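Local atomic coordinates of lysine/ornithine decarboxylase (Vibrio vulnificus, PDB entry 2PLJ), a protein that probably catalyses the pyridoxal phosphate-dependent decarboxylation of lysine and ornithine to the diamines cadaverine and putrescine. Residues E227-C232 with L250-G255; E276-L281 with V285-E290; L168-S173 with E192-I197. All coordinates share one frame; numbering follows the deposited sequence.

Contact 1: residues E227-C232 with L250-G255. With P3T ((4-{[(4-aminobutyl)amino]methyl}-5-hydroxy-6-methylpyridin-3-yl)methyl dihydrogen phosphate), chain D.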
loop_
_atom_site.group_PDB
_atom_site.type_symbol
_atom_site.label_atom_id
_atom_site.label_comp_id
_atom_site.label_asym_id
_atom_site.label_seq_id
_atom_site.Cartn_x
_atom_site.Cartn_y
_atom_site.Cartn_z
ATOM N N GLU A 227 32.124 -9.827 -2.640
ATOM C CA GLU A 227 32.867 -8.721 -2.026
ATOM C C GLU A 227 32.519 -8.581 -0.551
ATOM O O GLU A 227 33.414 -8.332 0.272
ATOM C CB GLU A 227 32.616 -7.383 -2.730
ATOM C CG GLU A 227 33.083 -7.277 -4.189
ATOM C CD GLU A 227 33.088 -5.828 -4.699
ATOM O OE1 GLU A 227 32.254 -5.014 -4.220
ATOM O OE2 GLU A 227 33.910 -5.506 -5.586
ATOM N N ALA A 228 31.228 -8.726 -0.233
ATOM C CA ALA A 228 30.750 -8.686 1.146
ATOM C C ALA A 228 31.372 -9.801 1.977
ATOM O O ALA A 228 31.812 -9.574 3.103
ATOM C CB ALA A 228 29.199 -8.758 1.196
ATOM N N ILE A 229 31.424 -11.001 1.414
ATOM C CA ILE A 229 31.968 -12.160 2.130
ATOM C C ILE A 229 33.467 -11.963 2.450
ATOM O O ILE A 229 33.916 -12.178 3.601
ATOM C CB ILE A 229 31.705 -13.473 1.362
ATOM C CG1 ILE A 229 30.184 -13.787 1.361
ATOM C CG2 ILE A 229 32.510 -14.631 1.976
ATOM C CD1 ILE A 229 29.739 -14.807 0.305
ATOM N N HIS A 230 34.218 -11.492 1.454
ATOM C CA HIS A 230 35.632 -11.174 1.677
ATOM C C HIS A 230 35.772 -10.141 2.796
ATOM O O HIS A 230 36.579 -10.320 3.692
ATOM C CB HIS A 230 36.295 -10.618 0.423
ATOM C CG HIS A 230 36.438 -11.604 -0.695
ATOM N ND1 HIS A 230 36.674 -12.948 -0.489
ATOM C CD2 HIS A 230 36.445 -11.422 -2.040
ATOM C CE1 HIS A 230 36.784 -13.557 -1.659
ATOM N NE2 HIS A 230 36.648 -12.653 -2.615
ATOM N N THR A 231 34.950 -9.086 2.769
ATOM C CA THR A 231 35.062 -8.049 3.796
ATOM C C THR A 231 34.756 -8.575 5.198
ATOM O O THR A 231 35.526 -8.336 6.140
ATOM C CB THR A 231 34.241 -6.818 3.444
ATOM O OG1 THR A 231 34.841 -6.216 2.288
ATOM C CG2 THR A 231 34.284 -5.792 4.585
ATOM N N CYS A 232 33.674 -9.345 5.307
ATOM C CA CYS A 232 33.329 -9.991 6.564
ATOM C C CYS A 232 34.449 -10.909 7.053
ATOM O O CYS A 232 34.760 -10.914 8.251
ATOM C CB CYS A 232 32.002 -10.741 6.440
ATOM S SG CYS A 232 30.663 -9.547 6.294
ATOM N N LEU A 250 28.473 -16.321 9.887
ATOM C CA LEU A 250 28.267 -15.331 8.827
ATOM C C LEU A 250 26.888 -15.544 8.259
ATOM O O LEU A 250 26.557 -16.660 7.838
ATOM C CB LEU A 250 29.299 -15.490 7.701
ATOM C CG LEU A 250 29.130 -14.448 6.603
ATOM C CD1 LEU A 250 29.230 -13.024 7.222
ATOM C CD2 LEU A 250 30.178 -14.652 5.494
ATOM N N ASP A 251 26.096 -14.475 8.225
ATOM C CA ASP A 251 24.742 -14.525 7.656
ATOM C C ASP A 251 24.782 -13.664 6.387
ATOM O O ASP A 251 25.010 -12.452 6.490
ATOM C CB ASP A 251 23.780 -13.955 8.711
ATOM C CG ASP A 251 22.356 -13.757 8.209
ATOM O OD1 ASP A 251 22.082 -13.865 6.988
ATOM O OD2 ASP A 251 21.513 -13.479 9.096
ATOM N N ILE A 252 24.603 -14.279 5.213
ATOM C CA ILE A 252 24.775 -13.578 3.924
ATOM C C ILE A 252 23.500 -12.901 3.373
ATOM O O ILE A 252 23.467 -12.417 2.243
ATOM C CB ILE A 252 25.412 -14.488 2.832
ATOM C CG1 ILE A 252 24.466 -15.667 2.497
ATOM C CG2 ILE A 252 26.811 -14.981 3.288
ATOM C CD1 ILE A 252 24.850 -16.423 1.230
ATOM N N GLY A 253 22.480 -12.866 4.216
ATOM C CA GLY A 253 21.207 -12.201 3.918
ATOM C C GLY A 253 20.409 -12.819 2.777
ATOM O O GLY A 253 20.523 -14.037 2.489
ATOM N N GLY A 254 19.536 -11.986 2.215
ATOM C CA GLY A 254 18.636 -12.409 1.142
ATOM C C GLY A 254 19.077 -11.881 -0.209
ATOM O O GLY A 254 20.257 -11.585 -0.439
ATOM N N GLY A 255 18.105 -11.778 -1.115
ATOM C CA GLY A 255 18.339 -11.042 -2.379
ATOM C C GLY A 255 18.522 -11.878 -3.629
ATOM O O GLY A 255 18.717 -11.339 -4.714
HETATM O OAE P3T D . 15.418 -12.637 -0.500
HETATM P PAU P3T D . 14.741 -11.200 -0.535
HETATM O OAF P3T D . 13.146 -11.342 -0.468
HETATM O OAC P3T D . 15.176 -10.313 -1.687
HETATM O OAP P3T D . 15.078 -10.375 0.816
HETATM C CAM P3T D . 14.643 -10.951 2.119
HETATM C CAS P3T D . 15.319 -10.084 3.191
HETATM C CAH P3T D . 16.292 -10.766 3.934
HETATM N NAO P3T D . 16.965 -10.123 4.889
HETATM C CAQ P3T D . 16.777 -8.834 5.147
HETATM C CAA P3T D . 17.629 -8.155 6.250
HETATM C CAR P3T D . 15.838 -8.079 4.415
HETATM O OAD P3T D . 15.664 -6.783 4.712
HETATM C CAT P3T D . 15.092 -8.711 3.396
HETATM C CAG P3T D . 14.094 -7.971 2.691
HETATM N NAN P3T D . 14.187 -6.651 2.611
HETATM C CAL P3T D . 13.214 -5.725 1.947
HETATM C CAK P3T D . 12.815 -6.183 0.535
HETATM C CAJ P3T D . 11.741 -5.163 0.042
HETATM C CAI P3T D . 11.255 -5.517 -1.367
HETATM N NAB P3T D . 10.398 -4.452 -1.943
#
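Where Ile229 and Cys232 of the helical segment 227-232 meet Leu250 and Ile252, the backbones stay well apart, with CA atoms about 7.5 Å from each other for Ile229 and Ile252, and the segments meet through side chains. One turn of helix supplies two of them. Cys232 sets its CB 3.7 Å from CD1 of Leu250, and its sulfur lies against the same methyl, so that this one branch of the leucine meets both CB and SG of the cysteine. The other branch serves Ile229: Leu250 CD2 approaches Ile229 CG2 at 4.2 Å. Leu250 can offer both methyls to the helix because its chi1 of -178° swings CG away from the backbone N. Ile229 also reaches Ile252, its CG1 and CD1 lying over the CG2 methyl of that residue, with CG1 4.1 Å away. This is the helix-on-strand packing of a beta-alpha-beta unit in the beta/alpha barrel: helix 223-241 covers the outer face of strand 249-251, while Ile274, Ala277 and Leu278 of helix 267-278 pack on Ile229. Beyond the strand the chain turns toward the cofactor adduct. Asp251 OD1 accepts the N-H of Gly253 in an Asx turn (3.0 Å), approached on the anti side and 28° out of the carboxylate plane. Gly253 opens a run of three glycines. Gly255 N gives a nearly straight hydrogen bond to phosphate oxygen OAE of P3T (2.9 Å, 168° at the hydrogen), and the CA of Gly254 lies 3.6 Å from that oxygen. The Tyr225 hydroxyl is hydrogen-bonded to Gly254 O.

Contact 2: residues E276-L281 with V285-E290. With P3T ((4-{[(4-aminobutyl)amino]methyl}-5-hydroxy-6-methylpyridin-3-yl)methyl dihydrogen phosphate), chain D.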
loop_
_atom_site.group_PDB
_atom_site.type_symbol
_atom_site.label_atom_id
_atom_site.label_comp_id
_atom_site.label_asym_id
_atom_site.label_seq_id
_atom_site.Cartn_x
_atom_site.Cartn_y
_atom_site.Cartn_z
ATOM N N GLU A 276 32.388 -20.234 -3.556
ATOM C CA GLU A 276 33.849 -20.102 -3.594
ATOM C C GLU A 276 34.364 -19.135 -2.541
ATOM O O GLU A 276 35.344 -19.435 -1.858
ATOM C CB GLU A 276 34.296 -19.660 -4.976
ATOM C CG GLU A 276 34.026 -20.685 -6.046
ATOM C CD GLU A 276 34.343 -20.158 -7.442
ATOM O OE1 GLU A 276 35.418 -19.533 -7.617
ATOM O OE2 GLU A 276 33.499 -20.359 -8.350
ATOM N N ALA A 277 33.700 -17.986 -2.414
ATOM C CA ALA A 277 34.075 -16.988 -1.399
ATOM C C ALA A 277 33.916 -17.551 0.021
ATOM O O ALA A 277 34.766 -17.347 0.886
ATOM C CB ALA A 277 33.294 -15.697 -1.586
ATOM N N LEU A 278 32.847 -18.317 0.227
ATOM C CA LEU A 278 32.565 -18.903 1.528
ATOM C C LEU A 278 33.607 -19.913 1.946
ATOM O O LEU A 278 33.921 -20.044 3.142
ATOM C CB LEU A 278 31.179 -19.579 1.499
ATOM C CG LEU A 278 29.981 -18.621 1.430
ATOM C CD1 LEU A 278 28.680 -19.416 1.310
ATOM C CD2 LEU A 278 29.930 -17.724 2.675
ATOM N N SER A 279 34.133 -20.624 0.957
ATOM C CA SER A 279 35.163 -21.646 1.168
ATOM C C SER A 279 36.447 -21.078 1.799
ATOM O O SER A 279 37.272 -21.825 2.359
ATOM C CB SER A 279 35.458 -22.374 -0.144
ATOM O OG SER A 279 36.448 -21.700 -0.900
ATOM N N LEU A 280 36.636 -19.764 1.698
ATOM C CA LEU A 280 37.838 -19.137 2.264
ATOM C C LEU A 280 37.706 -18.877 3.761
ATOM O O LEU A 280 38.707 -18.578 4.424
ATOM C CB LEU A 280 38.200 -17.853 1.521
ATOM C CG LEU A 280 38.570 -18.045 0.044
ATOM C CD1 LEU A 280 38.795 -16.699 -0.654
ATOM C CD2 LEU A 280 39.799 -18.944 -0.110
ATOM N N LEU A 281 36.475 -18.993 4.284
ATOM C CA LEU A 281 36.220 -18.805 5.717
ATOM C C LEU A 281 36.873 -19.918 6.545
ATOM O O LEU A 281 37.048 -21.031 6.044
ATOM C CB LEU A 281 34.713 -18.754 6.020
ATOM C CG LEU A 281 33.887 -17.587 5.454
ATOM C CD1 LEU A 281 32.407 -17.966 5.439
ATOM C CD2 LEU A 281 34.105 -16.297 6.231
ATOM N N VAL A 285 33.526 -21.396 11.172
ATOM C CA VAL A 285 32.415 -20.454 10.882
ATOM C C VAL A 285 31.316 -21.203 10.146
ATOM O O VAL A 285 31.575 -21.939 9.189
ATOM C CB VAL A 285 32.863 -19.240 10.019
ATOM C CG1 VAL A 285 31.640 -18.355 9.600
ATOM C CG2 VAL A 285 33.922 -18.412 10.737
ATOM N N HIS A 286 30.099 -21.060 10.613
ATOM C CA HIS A 286 29.021 -21.574 9.804
ATOM C C HIS A 286 28.186 -20.452 9.252
ATOM O O HIS A 286 28.215 -19.300 9.738
ATOM C CB HIS A 286 28.185 -22.565 10.562
ATOM C CG HIS A 286 27.262 -21.942 11.546
ATOM N ND1 HIS A 286 27.693 -21.443 12.754
ATOM C CD2 HIS A 286 25.918 -21.802 11.529
ATOM C CE1 HIS A 286 26.649 -20.994 13.434
ATOM N NE2 HIS A 286 25.563 -21.186 12.705
ATOM N N VAL A 287 27.451 -20.796 8.206
ATOM C CA VAL A 287 26.907 -19.788 7.339
ATOM C C VAL A 287 25.386 -19.930 7.292
ATOM O O VAL A 287 24.874 -21.041 7.210
ATOM C CB VAL A 287 27.523 -19.879 5.925
ATOM C CG1 VAL A 287 26.978 -18.757 5.011
ATOM C CG2 VAL A 287 29.069 -19.804 6.015
ATOM N N LEU A 288 24.710 -18.781 7.330
ATOM C CA LEU A 288 23.229 -18.657 7.238
ATOM C C LEU A 288 22.878 -17.795 6.030
ATOM O O LEU A 288 23.698 -16.970 5.575
ATOM C CB LEU A 288 22.641 -17.910 8.471
ATOM C CG LEU A 288 23.109 -18.200 9.892
ATOM C CD1 LEU A 288 22.330 -17.424 10.891
ATOM C CD2 LEU A 288 23.015 -19.752 10.196
ATOM N N ALA A 289 21.654 -17.942 5.507
ATOM C CA ALA A 289 21.132 -16.931 4.579
ATOM C C ALA A 289 19.684 -16.690 4.923
ATOM O O ALA A 289 19.084 -17.479 5.683
ATOM C CB ALA A 289 21.252 -17.377 3.125
ATOM N N GLU A 290 19.117 -15.648 4.320
ATOM C CA GLU A 290 17.772 -15.151 4.664
ATOM C C GLU A 290 16.926 -14.991 3.382
ATOM O O GLU A 290 16.415 -13.879 3.098
ATOM C CB GLU A 290 17.869 -13.782 5.368
ATOM C CG GLU A 290 18.601 -13.772 6.719
ATOM C CD GLU A 290 19.069 -12.368 7.146
ATOM O OE1 GLU A 290 19.631 -12.243 8.259
ATOM O OE2 GLU A 290 18.870 -11.374 6.401
HETATM O OAE P3T D . 15.418 -12.637 -0.500
HETATM P PAU P3T D . 14.741 -11.200 -0.535
HETATM O OAF P3T D . 13.146 -11.342 -0.468
HETATM O OAC P3T D . 15.176 -10.313 -1.687
HETATM O OAP P3T D . 15.078 -10.375 0.816
HETATM C CAM P3T D . 14.643 -10.951 2.119
HETATM C CAS P3T D . 15.319 -10.084 3.191
HETATM C CAH P3T D . 16.292 -10.766 3.934
HETATM N NAO P3T D . 16.965 -10.123 4.889
HETATM C CAQ P3T D . 16.777 -8.834 5.147
HETATM C CAA P3T D . 17.629 -8.155 6.250
HETATM C CAR P3T D . 15.838 -8.079 4.415
HETATM O OAD P3T D . 15.664 -6.783 4.712
HETATM C CAT P3T D . 15.092 -8.711 3.396
HETATM C CAG P3T D . 14.094 -7.971 2.691
HETATM N NAN P3T D . 14.187 -6.651 2.611
HETATM C CAL P3T D . 13.214 -5.725 1.947
HETATM C CAK P3T D . 12.815 -6.183 0.535
HETATM C CAJ P3T D . 11.741 -5.163 0.042
HETATM C CAI P3T D . 11.255 -5.517 -1.367
HETATM N NAB P3T D . 10.398 -4.452 -1.943
#
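Val287 receives two leucines on the same face, each at its own angle: its CG1 meets Leu278, and its CG2 is shared by both. Leu278 crosses it obliquely, with CD2 lying 3.9 Å from Val287 CG1 and almost as near CG2, so one leucine methyl bridges both branches of the valine. Leu281 meets Val287 at about a right angle, pressing CD1 to 3.9 Å from CG2. A chi1 of -178°, which carries Val287 CG1 to the far side from the backbone N, turns both branches to the leucines. The same CD1 of Leu281 also approaches Val285 CG1, at 4.2 Å, and so touches both valines. Here the C-terminal part of helix 267-278 turns back to strand 286-289 in the last beta-alpha-beta unit of the barrel. A type I turn from Leu278 to Leu281 begins the return, and beside it Ser279 OG donates to Glu276 O (2.7 Å). Val287 and Ala289 also touch Val79 of strand 79-84, which adjoins strand 286-289 and so helps to close the barrel. Past the strand, Glu290 extends beyond CG and brings OE2 within 2.7 Å of the pyridine nitrogen NAO of P3T, while its CB lies 3.7 Å from ring atom CAH.

Contact 3: residues L168-S173 with E192-I197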
loop_
_atom_site.group_PDB
_atom_site.type_symbol
_atom_site.label_atom_id
_atom_site.label_comp_id
_atom_site.label_asym_id
_atom_site.label_seq_id
_atom_site.Cartn_x
_atom_site.Cartn_y
_atom_site.Cartn_z
ATOM N N LEU A 168 24.244 -11.736 19.349
ATOM C CA LEU A 168 23.958 -10.719 18.323
ATOM C C LEU A 168 24.745 -10.936 17.025
ATOM O O LEU A 168 25.933 -11.319 17.045
ATOM C CB LEU A 168 24.319 -9.331 18.883
ATOM C CG LEU A 168 23.637 -8.929 20.205
ATOM C CD1 LEU A 168 24.104 -7.553 20.599
ATOM C CD2 LEU A 168 22.110 -8.987 20.030
ATOM N N LEU A 169 24.086 -10.652 15.904
ATOM C CA LEU A 169 24.756 -10.525 14.610
ATOM C C LEU A 169 24.977 -9.040 14.366
ATOM O O LEU A 169 24.037 -8.234 14.528
ATOM C CB LEU A 169 23.895 -11.113 13.478
ATOM C CG LEU A 169 23.695 -12.635 13.518
ATOM C CD1 LEU A 169 22.533 -13.059 12.575
ATOM C CD2 LEU A 169 24.990 -13.368 13.180
ATOM N N VAL A 170 26.192 -8.675 13.952
ATOM C CA VAL A 170 26.499 -7.277 13.644
ATOM C C VAL A 170 26.377 -7.105 12.140
ATOM O O VAL A 170 27.061 -7.794 11.390
ATOM C CB VAL A 170 27.933 -6.859 14.103
ATOM C CG1 VAL A 170 28.136 -5.385 13.781
ATOM C CG2 VAL A 170 28.091 -7.118 15.608
ATOM N N ARG A 171 25.471 -6.223 11.710
ATOM C CA ARG A 171 25.159 -6.093 10.302
ATOM C C ARG A 171 26.050 -5.007 9.701
ATOM O O ARG A 171 26.082 -3.877 10.213
ATOM C CB ARG A 171 23.685 -5.722 10.089
ATOM C CG ARG A 171 23.382 -5.491 8.595
ATOM C CD ARG A 171 21.888 -5.467 8.363
ATOM N NE ARG A 171 21.573 -5.018 7.013
ATOM C CZ ARG A 171 20.330 -4.890 6.521
ATOM N NH1 ARG A 171 19.260 -5.252 7.230
ATOM N NH2 ARG A 171 20.157 -4.407 5.282
ATOM N N LEU A 172 26.754 -5.375 8.640
ATOM C CA LEU A 172 27.629 -4.444 7.895
ATOM C C LEU A 172 26.950 -3.991 6.609
ATOM O O LEU A 172 26.133 -4.720 6.036
ATOM C CB LEU A 172 28.971 -5.106 7.552
ATOM C CG LEU A 172 30.016 -5.219 8.665
ATOM C CD1 LEU A 172 29.562 -6.194 9.732
ATOM C CD2 LEU A 172 31.399 -5.608 8.150
ATOM N N SER A 173 27.306 -2.790 6.160
ATOM C CA SER A 173 27.017 -2.374 4.789
ATOM C C SER A 173 28.307 -1.877 4.129
ATOM O O SER A 173 29.239 -1.436 4.804
ATOM C CB SER A 173 25.903 -1.319 4.748
ATOM O OG SER A 173 26.377 -0.050 5.158
ATOM N N GLU A 192 35.036 -0.711 10.157
ATOM C CA GLU A 192 35.631 -0.056 11.332
ATOM C C GLU A 192 34.629 0.059 12.502
ATOM O O GLU A 192 34.979 -0.223 13.656
ATOM C CB GLU A 192 36.192 1.325 10.958
ATOM C CG GLU A 192 36.902 2.019 12.101
ATOM C CD GLU A 192 37.516 3.355 11.709
ATOM O OE1 GLU A 192 37.123 3.914 10.658
ATOM O OE2 GLU A 192 38.397 3.849 12.455
ATOM N N GLN A 193 33.393 0.468 12.187
ATOM C CA GLN A 193 32.324 0.580 13.183
ATOM C C GLN A 193 31.988 -0.796 13.762
ATOM O O GLN A 193 31.650 -0.911 14.944
ATOM C CB GLN A 193 31.053 1.218 12.590
ATOM C CG GLN A 193 31.191 2.716 12.282
ATOM C CD GLN A 193 30.032 3.309 11.461
ATOM O OE1 GLN A 193 29.331 2.622 10.692
ATOM N NE2 GLN A 193 29.840 4.616 11.618
ATOM N N ALA A 194 32.043 -1.826 12.916
ATOM C CA ALA A 194 31.742 -3.187 13.358
ATOM C C ALA A 194 32.726 -3.614 14.457
ATOM O O ALA A 194 32.311 -4.178 15.473
ATOM C CB ALA A 194 31.776 -4.146 12.203
ATOM N N LEU A 195 34.014 -3.328 14.254
ATOM C CA LEU A 195 35.038 -3.649 15.260
ATOM C C LEU A 195 34.776 -2.904 16.574
ATOM O O LEU A 195 34.873 -3.499 17.649
ATOM C CB LEU A 195 36.459 -3.427 14.702
ATOM C CG LEU A 195 36.788 -4.448 13.597
ATOM C CD1 LEU A 195 37.970 -4.018 12.731
ATOM C CD2 LEU A 195 37.024 -5.841 14.178
ATOM N N VAL A 196 34.372 -1.634 16.478
ATOM C CA VAL A 196 34.029 -0.830 17.667
ATOM C C VAL A 196 32.827 -1.440 18.401
ATOM O O VAL A 196 32.834 -1.581 19.623
ATOM C CB VAL A 196 33.768 0.665 17.318
ATOM C CG1 VAL A 196 33.348 1.441 18.548
ATOM C CG2 VAL A 196 35.030 1.326 16.712
ATOM N N ILE A 197 31.808 -1.849 17.642
ATOM C CA ILE A 197 30.654 -2.509 18.247
ATOM C C ILE A 197 31.061 -3.816 18.950
ATOM O O ILE A 197 30.611 -4.108 20.070
ATOM C CB ILE A 197 29.550 -2.766 17.188
ATOM C CG1 ILE A 197 28.915 -1.431 16.771
ATOM C CG2 ILE A 197 28.478 -3.701 17.743
ATOM C CD1 ILE A 197 28.053 -1.514 15.495
#
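Val170 and Leu172 of segment 168-173 receive Ala194 and Ile197 from helix 191-203, which covers the outer side of strand 167-171 in the beta/alpha barrel. The interaction across the contact is entirely apolar. Ala194 is the close point: its CA lies 6.7 Å from that of Val170, a separation consistent with the small side chain. That methyl faces two larger neighbours. Leu172 comes to it with CD1, 3.9 Å from Ala194 CB, and with CG a little farther off; Val170 reaches it with CG1 at 4.2 Å. The second valine branch goes to the next turn of the helix, where Val170 and Ile197 run antiparallel alongside one another. Val170 CG1 is anti to the backbone N (chi1 -178°), which leaves CG2 for Ile197.

Polar interactions lie around this apolar patch. Arg171, whose CB points away from the helix, belongs to the ligand pocket and touches P3T; residues of alternating direction thus divide the strand between helix packing and the barrel interior. Near the start of the helix, Gln193 OE1 accepts from Ser190 N. The edge of the contact also meets the second subunit, where Gln193 packs on Glu311 of that chain and Ser173 OG makes a weak hydrogen bond to Arg312 NH2 of the same neighbour. Within the apolar patch, the approach to Ile197 is made between two methyls, Val170 CG2 and Ile197 CG2, 4.0 Å apart.

Repeated helix-on-strand packing builds this beta/alpha barrel, and the three contacts sample it in series along the chain: contact 3 first, then contact 1, then contact 2. All reach the same parallel sheet. Strands 249-251 and 286-289 are neighbours in it, whereas strand 207-212 separates 249-251 from 167-171. Accordingly, the centres of contacts 1 and 2 lie about 8 Å apart, those of 1 and 3 about 13 Å, and those of 2 and 3 about 17 Å. Contacts 1 and 2 are joined by a probable hydrogen bond from Glu290 N to Gly253 O. Each of the three segments carrying a strand also brings residues to P3T, linking the outer packing to the cofactor site.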